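Local coordinates for appr-1-p processing domain protein (Thermus aquaticus Y51MC23, PDB 5M31) that is of unknown function but belongs to the macro domain family, folding as a single compact alpha/beta domain built round a mixed beta-sheet, at residues R62-Q66 against I67-F71; R16-L19 against L20-P23; W135-V138 against K139-Q143. All blocks are in the same frame, centred on the assembly; numbering follows the deposited sequence.

Interaction 1. Residues R62-Q66 against I67-F71; sequences RGQVQ and IGRIF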
loop_
_atom_site.group_PDB
_atom_site.type_symbol
_atom_site.label_atom_id
_atom_site.label_comp_id
_atom_site.label_asym_id
_atom_site.label_seq_id
_atom_site.Cartn_x
_atom_site.Cartn_y
_atom_site.Cartn_z
ATOM N N ARG A 62 7.028 7.941 16.359
ATOM C CA ARG A 62 6.795 6.986 17.431
ATOM C C ARG A 62 7.471 5.632 17.225
ATOM O O ARG A 62 7.427 4.807 18.121
ATOM C CB ARG A 62 5.310 6.738 17.611
ATOM C CG ARG A 62 4.519 7.926 18.075
ATOM C CD ARG A 62 3.122 7.481 18.506
ATOM N NE ARG A 62 2.272 6.961 17.418
ATOM C CZ ARG A 62 1.439 7.702 16.661
ATOM N NH1 ARG A 62 1.361 9.032 16.816
ATOM N NH2 ARG A 62 0.668 7.115 15.755
ATOM N N GLY A 63 8.040 5.379 16.055
ATOM C CA GLY A 63 8.619 4.066 15.739
ATOM C C GLY A 63 7.583 3.006 15.363
ATOM O O GLY A 63 7.903 1.805 15.273
ATOM N N GLN A 64 6.392 3.465 14.993
ATOM C CA GLN A 64 5.311 2.574 14.730
ATOM C C GLN A 64 5.343 1.995 13.322
ATOM O O GLN A 64 4.634 1.013 13.029
ATOM C CB GLN A 64 4.014 3.344 14.970
ATOM C CG GLN A 64 2.716 2.593 14.753
ATOM C CD GLN A 64 1.520 3.458 15.128
ATOM O OE1 GLN A 64 1.665 4.511 15.811
ATOM N NE2 GLN A 64 0.326 2.999 14.757
ATOM N N VAL A 65 6.023 2.686 12.411
ATOM C CA VAL A 65 6.086 2.267 11.025
ATOM C C VAL A 65 7.345 1.477 10.769
ATOM O O VAL A 65 8.448 1.968 11.009
ATOM C CB VAL A 65 6.036 3.440 10.067
ATOM C CG1 VAL A 65 6.116 2.944 8.639
ATOM C CG2 VAL A 65 4.778 4.294 10.355
ATOM N N GLN A 66 7.166 0.200 10.485
ATOM C CA GLN A 66 8.279 -0.726 10.336
ATOM C C GLN A 66 7.994 -1.673 9.225
ATOM O O GLN A 66 6.854 -1.841 8.795
ATOM C CB GLN A 66 8.478 -1.524 11.625
ATOM C CG GLN A 66 8.619 -0.682 12.868
ATOM C CD GLN A 66 8.521 -1.518 14.110
ATOM O OE1 GLN A 66 7.432 -2.000 14.480
ATOM N NE2 GLN A 66 9.646 -1.752 14.734
ATOM N N ILE A 67 9.048 -2.319 8.743
ATOM C CA ILE A 67 8.888 -3.406 7.804
ATOM C C ILE A 67 7.932 -4.476 8.387
ATOM O O ILE A 67 8.020 -4.832 9.581
ATOM C CB ILE A 67 10.275 -3.999 7.391
ATOM C CG1 ILE A 67 11.173 -2.900 6.778
ATOM C CG2 ILE A 67 10.087 -5.163 6.453
ATOM C CD1 ILE A 67 10.628 -2.114 5.583
ATOM N N GLY A 68 6.950 -4.862 7.557
ATOM C CA GLY A 68 5.928 -5.846 7.917
ATOM C C GLY A 68 4.873 -5.288 8.814
ATOM O O GLY A 68 4.074 -6.060 9.361
ATOM N N ARG A 69 4.817 -3.952 8.964
ATOM C CA ARG A 69 3.857 -3.316 9.873
ATOM C C ARG A 69 3.249 -2.103 9.165
ATOM O O ARG A 69 3.726 -1.004 9.270
ATOM C CB ARG A 69 4.472 -3.024 11.220
ATOM C CG ARG A 69 3.539 -2.583 12.328
ATOM C CD ARG A 69 4.264 -2.297 13.570
ATOM N NE ARG A 69 3.348 -1.737 14.543
ATOM C CZ ARG A 69 3.731 -1.158 15.672
ATOM N NH1 ARG A 69 5.013 -1.068 15.981
ATOM N NH2 ARG A 69 2.814 -0.702 16.501
ATOM N N ILE A 70 2.152 -2.361 8.447
ATOM C CA ILE A 70 1.436 -1.333 7.712
ATOM C C ILE A 70 0.856 -0.332 8.676
ATOM O O ILE A 70 0.218 -0.699 9.696
ATOM C CB ILE A 70 0.311 -1.971 6.863
ATOM C CG1 ILE A 70 0.987 -2.825 5.769
ATOM C CG2 ILE A 70 -0.627 -0.908 6.279
ATOM C CD1 ILE A 70 0.081 -3.702 4.981
ATOM N N PHE A 71 0.975 0.928 8.342
ATOM C CA PHE A 71 0.318 1.966 9.098
ATOM C C PHE A 71 -0.955 2.394 8.374
ATOM O O PHE A 71 -0.872 2.918 7.292
ATOM C CB PHE A 71 1.227 3.164 9.287
ATOM C CG PHE A 71 0.515 4.351 9.904
ATOM C CD1 PHE A 71 0.042 4.275 11.185
ATOM C CD2 PHE A 71 0.238 5.519 9.153
ATOM C CE1 PHE A 71 -0.707 5.307 11.740
ATOM C CE2 PHE A 71 -0.467 6.567 9.735
ATOM C CZ PHE A 71 -0.947 6.457 11.008
HETATM O O HOH W 1 2.607 0.758 11.277
HETATM O O HOH W 2 0.453 0.591 12.696
#
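Arg69 points CG away from its backbone N (chi1 -170°) and stays extended as far as NE, which carries its guanidinium back across the loop to Gln64 and Gln66; Gln66, with chi1 -53°, swings its amide round to meet it. The result is a nearly straight bond from Arg69 NH1 to Gln66 OE1 of 3.0 Å, with the oxygen in the guanidinium plane, although NH1 itself lies above the amide plane. Gln64 O lies 3.2 Å above the guanidinium plane of Arg69, off-centre, and the Gln64 side chain crosses that of Arg69 at about a right angle, CG meeting NH2 at 3.7 Å. Arg62 fixes the amide of Gln64 side-on, its NE and NH2 both donating to OE1, the NH2 bond being 2.8 Å. Gln64 NE2 lies at the ring edge of Phe71, 3.8 Å from CD1, with amide and ring nearly perpendicular. Val65 CG2 packs on Phe71 CB, and both side chains touch Ala59 of helix 50-61. One water donates to Gln64 O and Arg69 O, bridging the two carbonyls. The loop reverses through a type II turn from Gln66 to Arg69, closed by Arg69 N to Gln66 O at 2.9 Å, with Gly68 at positive phi. A Schellman motif at Gly63 ends the preceding helix, so the whole is a helix-to-strand connection leading from helix 50-61 into edge strand 71-74.

Interaction 2. Residues R16-L19 against L20-P23; sequences RGNL and LEAP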
loop_
_atom_site.group_PDB
_atom_site.type_symbol
_atom_site.label_atom_id
_atom_site.label_comp_id
_atom_site.label_asym_id
_atom_site.label_seq_id
_atom_site.Cartn_x
_atom_site.Cartn_y
_atom_site.Cartn_z
ATOM N N ARG A 16 -4.393 -0.574 -15.565
ATOM C CA ARG A 16 -3.584 0.633 -15.709
ATOM C C ARG A 16 -4.427 1.838 -15.493
ATOM O O ARG A 16 -5.665 1.830 -15.813
ATOM C CB ARG A 16 -2.938 0.701 -17.095
ATOM C CG ARG A 16 -1.861 -0.328 -17.258
ATOM C CD ARG A 16 -1.119 -0.194 -18.586
ATOM N NE ARG A 16 -0.060 -1.193 -18.588
ATOM C CZ ARG A 16 -0.223 -2.483 -18.861
ATOM N NH1 ARG A 16 -1.399 -2.975 -19.211
ATOM N NH2 ARG A 16 0.817 -3.309 -18.730
ATOM N N GLY A 17 -3.813 2.880 -14.971
ATOM C CA GLY A 17 -4.504 4.132 -14.721
ATOM C C GLY A 17 -3.986 4.867 -13.517
ATOM O O GLY A 17 -2.838 4.617 -13.058
ATOM N N ASN A 18 -4.851 5.706 -12.922
ATOM C CA ASN A 18 -4.460 6.542 -11.783
ATOM C C ASN A 18 -4.938 5.860 -10.507
ATOM O O ASN A 18 -6.157 5.827 -10.224
ATOM C CB ASN A 18 -5.119 7.904 -11.846
ATOM C CG ASN A 18 -4.649 8.868 -10.733
ATOM O OD1 ASN A 18 -4.083 8.482 -9.686
ATOM N ND2 ASN A 18 -4.912 10.154 -10.970
ATOM N N LEU A 19 -4.011 5.313 -9.755
ATOM C CA LEU A 19 -4.371 4.603 -8.511
ATOM C C LEU A 19 -5.258 5.430 -7.587
ATOM O O LEU A 19 -6.155 4.884 -6.896
ATOM C CB LEU A 19 -3.078 4.258 -7.732
ATOM C CG LEU A 19 -3.211 3.782 -6.338
ATOM C CD1 LEU A 19 -3.973 2.466 -6.310
ATOM C CD2 LEU A 19 -1.796 3.625 -5.729
ATOM N N LEU A 20 -5.013 6.733 -7.559
ATOM C CA LEU A 20 -5.682 7.620 -6.657
ATOM C C LEU A 20 -7.165 7.755 -6.976
ATOM O O LEU A 20 -7.914 8.076 -6.093
ATOM C CB LEU A 20 -5.043 8.989 -6.641
ATOM C CG LEU A 20 -3.630 9.005 -6.085
ATOM C CD1 LEU A 20 -3.153 10.437 -5.938
ATOM C CD2 LEU A 20 -3.616 8.280 -4.764
ATOM N N GLU A 21 -7.571 7.364 -8.186
ATOM C CA GLU A 21 -8.956 7.394 -8.619
ATOM C C GLU A 21 -9.708 6.086 -8.433
ATOM O O GLU A 21 -10.876 5.976 -8.830
ATOM C CB GLU A 21 -9.006 7.770 -10.092
ATOM C CG GLU A 21 -8.676 9.211 -10.303
ATOM C CD GLU A 21 -8.526 9.585 -11.766
ATOM O OE1 GLU A 21 -8.811 8.763 -12.685
ATOM O OE2 GLU A 21 -8.075 10.715 -11.988
ATOM N N ALA A 22 -9.028 5.058 -7.916
ATOM C CA ALA A 22 -9.637 3.767 -7.838
ATOM C C ALA A 22 -10.897 3.897 -6.921
ATOM O O ALA A 22 -10.780 4.419 -5.830
ATOM C CB ALA A 22 -8.687 2.769 -7.274
ATOM N N PRO A 23 -12.020 3.338 -7.325
ATOM C CA PRO A 23 -13.308 3.594 -6.573
ATOM C C PRO A 23 -13.543 2.571 -5.484
ATOM O O PRO A 23 -14.518 1.782 -5.520
ATOM C CB PRO A 23 -14.322 3.553 -7.665
ATOM C CG PRO A 23 -13.815 2.500 -8.605
ATOM C CD PRO A 23 -12.292 2.610 -8.573
HETATM O O HOH W 3 -7.491 5.918 -13.676
HETATM O O HOH W 4 -6.091 11.701 -13.301
#
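This is a local turn contact in the loop between strands 11-15 and 26-31, where Asn18 leads into one short turn of 3-10 helix. Asn18 OD1 accepts from Leu20 N at 2.9 Å, while Asn18 O receives Glu21 N, also at 2.9 Å; the next link, Ala22 N to Leu19 O, is 3.1 Å and fairly straight at 164°. The side-chain bond is possible because Asn18 holds CG opposite its backbone N (chi1 -175°), turning the amide over the turn. Leu20 N approaches OD1 from above the amide plane, and Leu20 CB follows it to within 3.2 Å of the same oxygen. Glu21 folds back across the amide at about a right angle, its CD lying 3.8 Å from Asn18 CB, with the carboxylate and amide planes 38° apart. Two waters tie this pair together: one accepts from Asn18 N and donates to Glu21 OE1, the other accepts from Asn18 ND2 and donates to Glu21 OE2 at 2.6 Å. Asn18 and Glu21 are exposed, while Leu20 packs on Phe45 and Ala48 of helix 40-48 and Leu19 on Phe45, Ala122 and Tyr157. Leu19 N hydrogen-bonds a bound glycerol. An Asn side chain accepting the amide N-H two residues on is the mark of an Asx turn, here opening a 3-10 turn between two sheet strands of the macro domain.

Interaction 3. Residues W135-V138 against K139-Q143; sequences WPEV and KQRIQ
Lys139 and Trp135 meet one turn apart on helix 135-146, the helix of the beta-alpha-beta unit that links strands 120-123 and 153-157 in this macro domain. The contact is a CH-pi one: Lys139 CB stands 4.0 Å from the centroid of the six-membered ring of Trp135 and only 9° off its normal, hence squarely over the face. Beyond CB the lysine runs extended past the indole, CD coming within 4.1 Å of NE1. A water accepts from Lys139 NZ and, weakly, from Trp135 NE1; NZ also forms a salt bridge with Glu158 and a cation-pi contact with Phe14, which places this side of the helix against the start and end of the chain. On the buried side, Val138 CG1 packs against Ile142 CD1 at 3.8 Å, and Ile142 CD1 also reaches Trp135 CZ3, while Ile142 and Trp135 both touch Val156 of strand 153-157. The regular i to i+4 bonds hold these side chains in step, that from Lys139 N to Trp135 O being short (2.7 Å) and nearly straight. Glu137 and Arg141 form the third pair, away from the indole. Glu137 bends at chi2 (-74°), bringing its carboxylate round to the guanidinium, whose plane is turned 75° from it; Arg141 NE has a second acidic partner in Glu103 of helix 99-116. Arg141 NH1 grips Glu137 twice: it bonds Glu137 O at 2.9 Å, from the face opposite the one used by Arg141 N, and makes a salt bridge with the anti lone pair of Glu137 OE1 at 2.7 Å.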
loop_
_atom_site.group_PDB
_atom_site.type_symbol
_atom_site.label_atom_id
_atom_site.label_comp_id
_atom_site.label_asym_id
_atom_site.label_seq_id
_atom_site.Cartn_x
_atom_site.Cartn_y
_atom_site.Cartn_z
ATOM N N TRP A 135 8.945 -6.953 -11.752
ATOM C CA TRP A 135 7.496 -7.036 -11.672
ATOM C C TRP A 135 6.945 -8.464 -11.727
ATOM O O TRP A 135 6.080 -8.793 -10.917
ATOM C CB TRP A 135 6.872 -6.160 -12.739
ATOM C CG TRP A 135 5.400 -6.243 -12.895
ATOM C CD1 TRP A 135 4.710 -6.520 -14.034
ATOM C CD2 TRP A 135 4.411 -6.039 -11.864
ATOM N NE1 TRP A 135 3.347 -6.490 -13.789
ATOM C CE2 TRP A 135 3.139 -6.175 -12.470
ATOM C CE3 TRP A 135 4.485 -5.729 -10.505
ATOM C CZ2 TRP A 135 1.944 -6.033 -11.744
ATOM C CZ3 TRP A 135 3.301 -5.616 -9.782
ATOM C CH2 TRP A 135 2.047 -5.749 -10.416
ATOM N N PRO A 136 7.518 -9.345 -12.575
ATOM C CA PRO A 136 6.980 -10.720 -12.585
ATOM C C PRO A 136 6.959 -11.379 -11.198
ATOM O O PRO A 136 5.987 -12.029 -10.834
ATOM C CB PRO A 136 7.939 -11.461 -13.528
ATOM C CG PRO A 136 8.403 -10.420 -14.496
ATOM C CD PRO A 136 8.374 -9.087 -13.763
ATOM N N GLU A 137 8.026 -11.178 -10.441
ATOM C CA GLU A 137 8.172 -11.778 -9.126
ATOM C C GLU A 137 7.278 -11.101 -8.123
ATOM O O GLU A 137 6.637 -11.779 -7.309
ATOM C CB GLU A 137 9.626 -11.689 -8.666
ATOM C CG GLU A 137 10.593 -12.564 -9.486
ATOM C CD GLU A 137 10.488 -14.070 -9.179
ATOM O OE1 GLU A 137 9.787 -14.478 -8.201
ATOM O OE2 GLU A 137 11.132 -14.862 -9.915
ATOM N N VAL A 138 7.174 -9.774 -8.204
ATOM C CA VAL A 138 6.262 -9.028 -7.304
ATOM C C VAL A 138 4.819 -9.418 -7.610
ATOM O O VAL A 138 4.033 -9.676 -6.679
ATOM C CB VAL A 138 6.477 -7.504 -7.385
ATOM C CG1 VAL A 138 5.394 -6.753 -6.625
ATOM C CG2 VAL A 138 7.879 -7.145 -6.848
ATOM N N LYS A 139 4.457 -9.430 -8.912
ATOM C CA LYS A 139 3.107 -9.851 -9.314
ATOM C C LYS A 139 2.783 -11.243 -8.749
ATOM O O LYS A 139 1.729 -11.433 -8.161
ATOM C CB LYS A 139 2.952 -9.835 -10.854
ATOM C CG LYS A 139 1.525 -10.094 -11.348
ATOM C CD LYS A 139 1.443 -9.996 -12.880
ATOM C CE LYS A 139 0.002 -10.027 -13.365
ATOM N NZ LYS A 139 -0.203 -9.583 -14.794
ATOM N N GLN A 140 3.734 -12.164 -8.822
ATOM C CA GLN A 140 3.548 -13.528 -8.330
ATOM C C GLN A 140 3.262 -13.544 -6.828
ATOM O O GLN A 140 2.333 -14.216 -6.361
ATOM C CB GLN A 140 4.780 -14.356 -8.631
ATOM C CG GLN A 140 4.604 -15.857 -8.412
ATOM C CD GLN A 140 4.922 -16.299 -6.991
ATOM O OE1 GLN A 140 4.231 -17.158 -6.419
ATOM N NE2 GLN A 140 6.002 -15.752 -6.426
ATOM N N ARG A 141 4.036 -12.771 -6.075
ATOM C CA ARG A 141 3.843 -12.684 -4.634
ATOM C C ARG A 141 2.517 -12.028 -4.278
ATOM O O ARG A 141 1.883 -12.395 -3.286
ATOM C CB ARG A 141 4.992 -11.923 -4.000
ATOM C CG ARG A 141 6.263 -12.756 -3.993
ATOM C CD ARG A 141 7.500 -11.924 -3.885
ATOM N NE ARG A 141 8.705 -12.768 -3.803
ATOM C CZ ARG A 141 9.187 -13.502 -4.804
ATOM N NH1 ARG A 141 8.536 -13.586 -5.970
ATOM N NH2 ARG A 141 10.316 -14.182 -4.636
ATOM N N ILE A 142 2.111 -11.031 -5.055
ATOM C CA ILE A 142 0.798 -10.406 -4.826
ATOM C C ILE A 142 -0.303 -11.446 -5.048
ATOM O O ILE A 142 -1.205 -11.592 -4.225
ATOM C CB ILE A 142 0.584 -9.202 -5.731
ATOM C CG1 ILE A 142 1.542 -8.062 -5.343
ATOM C CG2 ILE A 142 -0.868 -8.742 -5.679
ATOM C CD1 ILE A 142 1.559 -6.906 -6.330
ATOM N N GLN A 143 -0.178 -12.205 -6.124
ATOM C CA GLN A 143 -1.184 -13.256 -6.434
ATOM C C GLN A 143 -1.275 -14.281 -5.333
ATOM O O GLN A 143 -2.386 -14.631 -4.881
ATOM C CB GLN A 143 -0.835 -13.968 -7.757
ATOM C CG GLN A 143 -0.853 -13.030 -8.933
ATOM C CD GLN A 143 -0.306 -13.631 -10.233
ATOM O OE1 GLN A 143 0.693 -14.351 -10.239
ATOM N NE2 GLN A 143 -0.942 -13.291 -11.345
HETATM O O HOH W 5 1.564 -7.975 -16.144
#

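Along the chain the order is interaction 2, interaction 1, interaction 3, each a local contact within one continuous stretch, and none touches another. Interactions 1 and 2 lie on opposite sides of the chain's centre, their own centres about 25 Å apart; the centre of interaction 3 lies about 22 Å from that of interaction 1 and about 19 Å from that of interaction 2. The six-stranded mixed sheet relates them. Interaction 2 follows outermost strand 11-15, and interaction 1 leads into the other outermost strand, 71-74. Interaction 1 packs on strand 83-88 and interactions 2 and 3 on strand 153-157, so all three join one common sheet; helix 99-116 separately links interactions 1 and 3.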